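Local coordinates for phytase (Debaryomyces castellii, PDB 2GFI), which catalyses the hydrolysis of phytate (inositol hexakisphosphate) as a 3-phytase of the histidine acid phosphatase family, at residues T248-D251 / V252-F256; I281-S284 / Y285-D288; A297-N300 / M301-V304; C410-N413 / D414-Y418. All coordinates share one frame; numbering follows the deposited sequence.

Interaction 1: T248-D251 / V252-F256; sequences TEDD and VSNLF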
loop_
_atom_site.group_PDB
_atom_site.type_symbol
_atom_site.label_atom_id
_atom_site.label_comp_id
_atom_site.label_asym_id
_atom_site.label_seq_id
_atom_site.Cartn_x
_atom_site.Cartn_y
_atom_site.Cartn_z
ATOM N N THR A 248 -35.533 4.294 15.876
ATOM C CA THR A 248 -35.782 5.544 15.171
ATOM C C THR A 248 -34.623 5.969 14.273
ATOM O O THR A 248 -33.523 5.389 14.306
ATOM C CB THR A 248 -36.068 6.686 16.184
ATOM O OG1 THR A 248 -34.966 6.798 17.078
ATOM C CG2 THR A 248 -37.246 6.312 17.143
ATOM N N GLU A 249 -34.909 7.003 13.488
ATOM C CA GLU A 249 -33.953 7.717 12.663
ATOM C C GLU A 249 -32.857 8.303 13.535
ATOM O O GLU A 249 -31.705 8.237 13.154
ATOM C CB GLU A 249 -34.649 8.837 11.917
ATOM C CG GLU A 249 -35.193 8.416 10.574
ATOM C CD GLU A 249 -36.655 8.032 10.599
ATOM O OE1 GLU A 249 -37.175 7.689 11.682
ATOM O OE2 GLU A 249 -37.295 8.075 9.522
ATOM N N ASP A 250 -33.247 8.839 14.698
ATOM C CA ASP A 250 -32.360 9.275 15.768
ATOM C C ASP A 250 -31.394 8.196 16.216
ATOM O O ASP A 250 -30.232 8.481 16.424
ATOM C CB ASP A 250 -33.172 9.724 17.016
ATOM C CG ASP A 250 -32.268 10.274 18.169
ATOM O OD1 ASP A 250 -31.483 11.235 17.865
ATOM O OD2 ASP A 250 -32.282 9.844 19.403
ATOM N N ASP A 251 -31.899 6.987 16.432
ATOM C CA ASP A 251 -31.080 5.820 16.748
ATOM C C ASP A 251 -30.042 5.532 15.670
ATOM O O ASP A 251 -28.867 5.397 15.970
ATOM C CB ASP A 251 -31.976 4.596 16.951
ATOM C CG ASP A 251 -32.904 4.756 18.160
ATOM O OD1 ASP A 251 -32.596 5.599 19.051
ATOM O OD2 ASP A 251 -33.959 4.108 18.298
ATOM N N VAL A 252 -30.513 5.456 14.427
ATOM C CA VAL A 252 -29.708 5.219 13.256
ATOM C C VAL A 252 -28.627 6.306 13.164
ATOM O O VAL A 252 -27.475 6.004 12.958
ATOM C CB VAL A 252 -30.568 5.181 11.977
ATOM C CG1 VAL A 252 -29.682 5.018 10.727
ATOM C CG2 VAL A 252 -31.611 4.054 12.049
ATOM N N SER A 253 -29.003 7.549 13.362
ATOM C CA SER A 253 -28.050 8.630 13.351
ATOM C C SER A 253 -26.926 8.442 14.382
ATOM O O SER A 253 -25.789 8.761 14.119
ATOM C CB SER A 253 -28.768 9.919 13.633
ATOM O OG SER A 253 -27.846 10.978 13.491
ATOM N N ASN A 254 -27.270 7.891 15.542
ATOM C CA ASN A 254 -26.329 7.582 16.605
ATOM C C ASN A 254 -25.461 6.377 16.313
ATOM O O ASN A 254 -24.404 6.174 16.901
ATOM C CB ASN A 254 -27.113 7.381 17.906
ATOM C CG ASN A 254 -27.535 8.694 18.512
ATOM O OD1 ASN A 254 -28.593 8.811 19.143
ATOM N ND2 ASN A 254 -26.712 9.703 18.310
ATOM N N LEU A 255 -25.863 5.584 15.347
ATOM C CA LEU A 255 -25.111 4.394 15.063
ATOM C C LEU A 255 -23.847 4.750 14.284
ATOM O O LEU A 255 -22.885 3.981 14.271
ATOM C CB LEU A 255 -25.988 3.372 14.338
ATOM C CG LEU A 255 -27.073 2.692 15.145
ATOM C CD1 LEU A 255 -27.844 1.653 14.242
ATOM C CD2 LEU A 255 -26.438 2.034 16.347
ATOM N N PHE A 256 -23.853 5.920 13.643
ATOM C CA PHE A 256 -22.604 6.465 13.053
ATOM C C PHE A 256 -21.556 6.732 14.089
ATOM O O PHE A 256 -20.429 6.272 13.924
ATOM C CB PHE A 256 -22.823 7.742 12.232
ATOM C CG PHE A 256 -23.552 7.514 10.977
ATOM C CD1 PHE A 256 -22.878 7.070 9.844
ATOM C CD2 PHE A 256 -24.932 7.736 10.915
ATOM C CE1 PHE A 256 -23.586 6.862 8.644
ATOM C CE2 PHE A 256 -25.637 7.539 9.752
ATOM C CZ PHE A 256 -24.964 7.101 8.601
HETATM O O HOH W 1 -29.410 11.566 19.930
#
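Asn-254 sets its amide carbon CG 3.4 Å from Asp-250 O, the oxygen to which its backbone N also donates, one turn up from the capping box that opens helix 249-266. Its OD1 and the Asp-250 carboxylate, both acceptors, cannot bond to each other, and the amide and carboxylate planes stand 72° apart. A water joins them instead, donating to Asp-250 OD1 at 2.9 Å and to Asn-254 OD1 at 3.0 Å. With an alanine in place of Asn-254 this water would probably lose one of its two anchors, and the Asp-250 carboxylate would be freer to turn.

In the box itself, Asp-251 N donates to Thr-248 OG1 (3.1 Å), while Thr-248 N returns a nearly straight bond (172°) to Asp-251 OD2 at 2.9 Å, approaching from above the carboxylate plane. Threonine suits the N-cap because its hydroxyl accepts from an amide that has no earlier turn to serve it. Aspartate closes the box with a negative charge that the helix start is likely to favour, and its OD2 also forms a salt bridge to Lys-89 of helix 77-91. Val-252 faces Leu-235 and Phe-275, and with CG1 anti to the backbone N (chi1 176°) its other methyl, CG2, sits 3.2 Å from Thr-248 O.

Interaction 2: I281-S284 / Y285-D288; sequences IQYS and YSVD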
loop_
_atom_site.group_PDB
_atom_site.type_symbol
_atom_site.label_atom_id
_atom_site.label_comp_id
_atom_site.label_asym_id
_atom_site.label_seq_id
_atom_site.Cartn_x
_atom_site.Cartn_y
_atom_site.Cartn_z
ATOM N N ILE A 281 -21.511 9.846 3.793
ATOM C CA ILE A 281 -21.201 11.171 3.252
ATOM C C ILE A 281 -22.232 12.231 3.690
ATOM O O ILE A 281 -21.886 13.396 3.976
ATOM C CB ILE A 281 -21.076 11.065 1.717
ATOM C CG1 ILE A 281 -19.772 10.344 1.341
ATOM C CG2 ILE A 281 -21.182 12.406 1.075
ATOM C CD1 ILE A 281 -19.715 9.863 -0.134
ATOM N N GLN A 282 -23.500 11.831 3.764
ATOM C CA GLN A 282 -24.541 12.755 4.213
ATOM C C GLN A 282 -24.454 12.934 5.712
ATOM O O GLN A 282 -24.552 14.048 6.224
ATOM C CB GLN A 282 -25.923 12.261 3.813
ATOM C CG GLN A 282 -26.155 12.436 2.358
ATOM C CD GLN A 282 -27.302 11.605 1.877
ATOM O OE1 GLN A 282 -27.164 10.386 1.721
ATOM N NE2 GLN A 282 -28.428 12.238 1.636
ATOM N N TYR A 283 -24.241 11.825 6.427
ATOM C CA TYR A 283 -23.953 11.949 7.833
ATOM C C TYR A 283 -22.803 12.936 8.067
ATOM O O TYR A 283 -22.922 13.844 8.899
ATOM C CB TYR A 283 -23.604 10.625 8.484
ATOM C CG TYR A 283 -23.187 10.843 9.939
ATOM C CD1 TYR A 283 -24.151 11.062 10.935
ATOM C CD2 TYR A 283 -21.845 10.832 10.308
ATOM C CE1 TYR A 283 -23.796 11.247 12.266
ATOM C CE2 TYR A 283 -21.467 11.012 11.625
ATOM C CZ TYR A 283 -22.454 11.228 12.607
ATOM O OH TYR A 283 -22.098 11.400 13.916
ATOM N N SER A 284 -21.686 12.707 7.362
ATOM C CA SER A 284 -20.496 13.531 7.492
ATOM C C SER A 284 -20.819 14.994 7.302
ATOM O O SER A 284 -20.310 15.847 8.009
ATOM C CB SER A 284 -19.465 13.132 6.450
ATOM O OG SER A 284 -18.231 13.764 6.750
ATOM N N TYR A 285 -21.663 15.286 6.319
ATOM C CA TYR A 285 -21.950 16.675 6.019
ATOM C C TYR A 285 -22.852 17.288 7.082
ATOM O O TYR A 285 -22.738 18.492 7.367
ATOM C CB TYR A 285 -22.533 16.857 4.640
ATOM C CG TYR A 285 -22.696 18.317 4.325
ATOM C CD1 TYR A 285 -21.604 19.155 4.348
ATOM C CD2 TYR A 285 -23.963 18.869 4.075
ATOM C CE1 TYR A 285 -21.755 20.497 4.100
ATOM C CE2 TYR A 285 -24.123 20.203 3.816
ATOM C CZ TYR A 285 -23.015 21.011 3.828
ATOM O OH TYR A 285 -23.116 22.358 3.560
ATOM N N SER A 286 -23.716 16.470 7.700
ATOM C CA SER A 286 -24.528 16.972 8.825
ATOM C C SER A 286 -23.656 17.429 9.993
ATOM O O SER A 286 -23.980 18.427 10.682
ATOM C CB SER A 286 -25.599 15.954 9.270
ATOM O OG SER A 286 -25.038 14.860 9.966
ATOM N N VAL A 287 -22.562 16.697 10.212
ATOM C CA VAL A 287 -21.567 17.065 11.204
ATOM C C VAL A 287 -20.785 18.288 10.751
ATOM O O VAL A 287 -20.552 19.176 11.544
ATOM C CB VAL A 287 -20.558 15.896 11.569
ATOM C CG1 VAL A 287 -19.490 16.405 12.554
ATOM C CG2 VAL A 287 -21.281 14.704 12.155
ATOM N N ASP A 288 -20.360 18.353 9.497
ATOM C CA ASP A 288 -19.689 19.573 9.054
ATOM C C ASP A 288 -20.573 20.794 9.283
ATOM O O ASP A 288 -20.069 21.827 9.687
ATOM C CB ASP A 288 -19.345 19.507 7.586
ATOM C CG ASP A 288 -18.129 18.641 7.307
ATOM O OD1 ASP A 288 -17.289 18.437 8.242
ATOM O OD2 ASP A 288 -17.935 18.127 6.166
HETATM O O HOH W 2 -18.505 16.006 5.158
#
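Ser-286 OG donates a short 2.6 Å bond to Tyr-283 O, meeting a lone pair in the carbonyl plane. The same oxygen accepts from Val-287 N at 3.2 Å, so two donors grip it. Ser-286 can do this because its OG sits between the backbone N and the carbonyl carbon (chi1 73°), which turns the hydroxyl back down the helix. An alanine here would probably leave Tyr-283 O with the Val-287 amide alone of these two donors. Farther round, Asp-288 N bonds Ser-284 O at 2.9 Å. The Asp-288 carboxylate is held from outside, OD1 by His-365 N and OD2 by Ser-361 OG, which suits a charged group in a buried place.

The packing lies on the Tyr-283 side. Val-287 CG2 comes over one face of the Tyr-283 ring, 4.1 Å from its centroid and 29° off the normal, a CH-pi contact; a branched side chain one turn along is well shaped to cover the ring. On another part of the helix, Ile-281 and Gln-282 pack on Phe-408 of the second subunit, while the Val-287 side chain lies about 8 Å from that of Asp-333, the predicted proton donor. A serine hydroxyl bonded to the carbonyl three residues back is a familiar feature of helix interiors, here within helix 277-295.

Interaction 3: A297-N300 / M301-V304; sequences AGNN and MTRV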
loop_
_atom_site.group_PDB
_atom_site.type_symbol
_atom_site.label_atom_id
_atom_site.label_comp_id
_atom_site.label_asym_id
_atom_site.label_seq_id
_atom_site.Cartn_x
_atom_site.Cartn_y
_atom_site.Cartn_z
ATOM N N ALA A 297 -17.116 29.782 11.599
ATOM C CA ALA A 297 -17.544 31.093 11.136
ATOM C C ALA A 297 -19.058 31.229 10.933
ATOM O O ALA A 297 -19.563 32.335 10.724
ATOM C CB ALA A 297 -16.776 31.477 9.852
ATOM N N GLY A 298 -19.771 30.112 10.978
ATOM C CA GLY A 298 -21.240 30.132 10.955
ATOM C C GLY A 298 -21.769 30.831 12.194
ATOM O O GLY A 298 -22.822 31.431 12.169
ATOM N N ASN A 299 -21.028 30.745 13.287
ATOM C CA ASN A 299 -21.420 31.364 14.535
ATOM C C ASN A 299 -20.629 32.665 14.725
ATOM O O ASN A 299 -19.377 32.639 14.752
ATOM C CB ASN A 299 -21.194 30.400 15.707
ATOM C CG ASN A 299 -21.800 30.908 17.012
ATOM O OD1 ASN A 299 -21.375 31.930 17.545
ATOM N ND2 ASN A 299 -22.792 30.183 17.541
ATOM N N ASN A 300 -21.365 33.783 14.856
ATOM C CA ASN A 300 -20.765 35.115 14.931
ATOM C C ASN A 300 -19.781 35.303 16.099
ATOM O O ASN A 300 -18.936 36.205 16.073
ATOM C CB ASN A 300 -21.841 36.248 14.866
ATOM C CG ASN A 300 -22.907 36.203 16.021
ATOM O OD1 ASN A 300 -22.769 35.482 17.021
ATOM N ND2 ASN A 300 -23.988 37.012 15.863
ATOM N N MET A 301 -19.855 34.434 17.102
ATOM C CA MET A 301 -19.043 34.618 18.294
ATOM C C MET A 301 -17.678 33.974 18.259
ATOM O O MET A 301 -16.822 34.303 19.067
ATOM C CB MET A 301 -19.806 34.200 19.560
ATOM C CG MET A 301 -20.834 35.230 20.016
ATOM S SD MET A 301 -20.124 36.907 20.204
ATOM C CE MET A 301 -19.064 36.620 21.611
ATOM N N THR A 302 -17.446 33.073 17.311
ATOM C CA THR A 302 -16.222 32.257 17.329
ATOM C C THR A 302 -14.985 33.007 16.898
ATOM O O THR A 302 -13.883 32.699 17.360
ATOM C CB THR A 302 -16.373 30.996 16.469
ATOM O OG1 THR A 302 -16.640 31.381 15.107
ATOM C CG2 THR A 302 -17.572 30.155 16.952
ATOM N N ARG A 303 -15.140 33.988 16.011
ATOM C CA ARG A 303 -13.981 34.744 15.661
ATOM C C ARG A 303 -13.404 35.469 16.868
ATOM O O ARG A 303 -12.164 35.477 17.028
ATOM C CB ARG A 303 -14.199 35.736 14.559
ATOM C CG ARG A 303 -12.834 36.290 14.216
ATOM C CD ARG A 303 -12.747 37.074 13.012
ATOM N NE ARG A 303 -13.371 36.463 11.861
ATOM C CZ ARG A 303 -13.055 36.805 10.617
ATOM N NH1 ARG A 303 -12.083 37.701 10.415
ATOM N NH2 ARG A 303 -13.688 36.247 9.581
ATOM N N VAL A 304 -14.266 36.074 17.710
ATOM C CA VAL A 304 -13.744 36.771 18.902
ATOM C C VAL A 304 -13.070 35.786 19.855
ATOM O O VAL A 304 -11.977 36.061 20.339
ATOM C CB VAL A 304 -14.790 37.648 19.672
ATOM C CG1 VAL A 304 -15.905 36.812 20.266
ATOM C CG2 VAL A 304 -14.082 38.401 20.812
HETATM O O HOH W 3 -17.476 34.345 14.027
HETATM O O HOH W 4 -16.627 37.421 17.214
#
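This is a turn-and-cap contact at the entry to helix 302-318, where the chain arriving from helix 277-295 reverses through a type I beta turn, Asn-299 to Thr-302. The turn is closed by Thr-302 N, which donates to Asn-299 O at 3.2 Å. Inside it lies an Asx turn: Met-301 N bonds Asn-299 OD1 at 3.0 Å, in the plane of the side-chain carbonyl and on a lone pair. Asn-299 reaches this amide with CG anti to its own backbone N (chi1 -171°), and its ND2 meanwhile donates to Asn-215 O. Asparagine suits the place because one end of its amide caps while the other ties the loop to a neighbouring one.

Thr-302 rests its CG2 on Asn-299 CB at 3.8 Å, and its hydroxyl is engaged by Ser-341 and by Ser-296 O. Met-301, bent at chi2 and chi3, curls away towards Tyr-214 and the Cys-211 and Cys-432 pair.

Two waters stand where direct helical bonds would run. One links Asn-299 O (2.7 Å) with Arg-303 N (3.1 Å); the other accepts from Val-304 N at 2.8 Å and donates to Asn-300 O. The amides of the opening turn are thus satisfied by a side chain, by the turn's own carbonyl and by solvent, before helical bonding takes over.

Interaction 4: C410-N413 / D414-Y418; sequences CNLN and DYNDY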
loop_
_atom_site.group_PDB
_atom_site.type_symbol
_atom_site.label_atom_id
_atom_site.label_comp_id
_atom_site.label_asym_id
_atom_site.label_seq_id
_atom_site.Cartn_x
_atom_site.Cartn_y
_atom_site.Cartn_z
ATOM N N CYS A 410 4.434 32.302 5.263
ATOM C CA CYS A 410 4.110 33.702 5.355
ATOM C C CYS A 410 5.223 34.442 6.119
ATOM O O CYS A 410 5.538 34.050 7.257
ATOM C CB CYS A 410 2.822 33.828 6.131
ATOM S SG CYS A 410 2.179 35.481 6.124
ATOM N N ASN A 411 5.816 35.480 5.508
ATOM C CA ASN A 411 6.791 36.314 6.221
ATOM C C ASN A 411 6.159 36.770 7.523
ATOM O O ASN A 411 5.019 37.223 7.540
ATOM C CB ASN A 411 7.186 37.547 5.389
ATOM C CG ASN A 411 8.460 38.224 5.897
ATOM O OD1 ASN A 411 8.550 38.643 7.050
ATOM N ND2 ASN A 411 9.452 38.340 5.020
ATOM N N LEU A 412 6.866 36.649 8.625
ATOM C CA LEU A 412 6.269 37.060 9.904
ATOM C C LEU A 412 5.692 38.484 9.886
ATOM O O LEU A 412 4.693 38.760 10.551
ATOM C CB LEU A 412 7.260 36.865 11.039
ATOM C CG LEU A 412 6.835 37.287 12.439
ATOM C CD1 LEU A 412 5.565 36.614 12.924
ATOM C CD2 LEU A 412 8.000 36.987 13.331
ATOM N N ASN A 413 6.318 39.378 9.109
ATOM C CA ASN A 413 5.807 40.730 8.940
ATOM C C ASN A 413 4.435 40.750 8.320
ATOM O O ASN A 413 3.532 41.399 8.829
ATOM C CB ASN A 413 6.809 41.595 8.145
ATOM C CG ASN A 413 8.110 41.784 8.892
ATOM O OD1 ASN A 413 8.110 41.988 10.119
ATOM N ND2 ASN A 413 9.226 41.677 8.186
ATOM N N ASP A 414 4.285 40.009 7.225
ATOM C CA ASP A 414 3.001 39.783 6.574
ATOM C C ASP A 414 2.035 39.004 7.457
ATOM O O ASP A 414 0.841 39.280 7.465
ATOM C CB ASP A 414 3.222 39.022 5.284
ATOM C CG ASP A 414 3.931 39.850 4.237
ATOM O OD1 ASP A 414 3.724 41.092 4.219
ATOM O OD2 ASP A 414 4.715 39.347 3.405
ATOM N N TYR A 415 2.554 38.037 8.209
ATOM C CA TYR A 415 1.708 37.245 9.095
ATOM C C TYR A 415 1.076 38.123 10.171
ATOM O O TYR A 415 -0.071 37.902 10.565
ATOM C CB TYR A 415 2.459 36.075 9.732
ATOM C CG TYR A 415 1.496 35.235 10.569
ATOM C CD1 TYR A 415 0.392 34.594 9.962
ATOM C CD2 TYR A 415 1.654 35.114 11.962
ATOM C CE1 TYR A 415 -0.510 33.865 10.712
ATOM C CE2 TYR A 415 0.759 34.372 12.716
ATOM C CZ TYR A 415 -0.319 33.747 12.083
ATOM O OH TYR A 415 -1.212 33.022 12.809
ATOM N N ASN A 416 1.834 39.129 10.632
ATOM C CA ASN A 416 1.308 40.153 11.539
ATOM C C ASN A 416 0.101 40.897 10.988
ATOM O O ASN A 416 -0.872 41.097 11.703
ATOM C CB ASN A 416 2.422 41.100 11.985
ATOM C CG ASN A 416 3.121 40.604 13.228
ATOM O OD1 ASN A 416 2.633 40.786 14.343
ATOM N ND2 ASN A 416 4.248 39.942 13.047
ATOM N N ASP A 417 0.162 41.265 9.713
ATOM C CA ASP A 417 -0.922 41.962 9.036
ATOM C C ASP A 417 -2.167 41.066 8.899
ATOM O O ASP A 417 -3.304 41.522 9.098
ATOM C CB ASP A 417 -0.482 42.411 7.630
ATOM C CG ASP A 417 0.607 43.480 7.646
ATOM O OD1 ASP A 417 0.854 44.106 8.703
ATOM O OD2 ASP A 417 1.271 43.761 6.622
ATOM N N TYR A 418 -1.921 39.802 8.535
ATOM C CA TYR A 418 -2.946 38.772 8.442
ATOM C C TYR A 418 -3.651 38.590 9.792
ATOM O O TYR A 418 -4.889 38.686 9.884
ATOM C CB TYR A 418 -2.343 37.434 7.940
ATOM C CG TYR A 418 -3.394 36.346 7.839
ATOM C CD1 TYR A 418 -4.300 36.348 6.788
ATOM C CD2 TYR A 418 -3.518 35.362 8.828
ATOM C CE1 TYR A 418 -5.286 35.398 6.696
ATOM C CE2 TYR A 418 -4.488 34.393 8.738
ATOM C CZ TYR A 418 -5.370 34.424 7.650
ATOM O OH TYR A 418 -6.362 33.511 7.508
HETATM O O HOH W 5 5.212 36.804 3.012
#
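Asp-414 folds back on the residue that caps its helix, its OD2 lying 3.6 Å from Asn-411 CB. CG sits beside the backbone N (chi1 -69°), and this carries the carboxylate towards the start of the helix. There a water bridges the two ends of the turn, accepting from Asn-411 N at 2.9 Å and donating to Asp-414 OD2 at 2.6 Å. An acid suits the opening turn, where the helix end would be expected to welcome negative charge.

Asn-413 is bound through its backbone. Its N donates to Asn-411 OD1 at 3.1 Å, an Asx turn that makes Asn-411 the N-cap, and its O receives a long, weak bond from Asp-417 N. Asn-411 is a natural cap, since its side-chain oxygen can serve an amide that the helix itself leaves without a carbonyl; here the other end, ND2, is spent on Glu-385.

Tyr-415 turns inward. Its N bonds Asn-411 O at 2.7 Å. With CG anti to the backbone N (chi1 -176°), the ring meets Cys-410 SG and Leu-412 CD1 at its edge, near its plane, while Tyr-415 CB lies 3.7 Å from Cys-410 SG. That sulfur is covalently joined to Cys-402, so the tyrosine leans on a fixed disulfide. The ring's OH bonds Tyr-390 OH.

The helix start is wedged between two elements: Leu-412 and Tyr-415 touch Val-388 of strand 385-392, to which 410-411 pairs antiparallel, and Tyr-415 also meets Leu-310 and Leu-317 of helix 302-318.

How the interactions relate
Interactions 1 and 2 belong together: their centres lie 13 Å apart on successive helices, and they meet where Phe-256 CD2 comes 3.4 Å from Tyr-283 CD1. Interaction 3 follows on the next helix, and interaction 4 lies farther out, against that same helix 302-318; the nearest atoms of interactions 3 and 4 are about 7 Å apart. Interactions 1, 3 and 4 are helix beginnings, each capped differently: a reciprocal threonine-aspartate box, and two asparagines, the first working through a beta turn and the second beside a disulfide. Interaction 2 alone lies wholly within a helix and has a CH-pi contact over a ring face, whereas interaction 4's tyrosine ring is met at its edge. Interaction 4 has the most exposed residues.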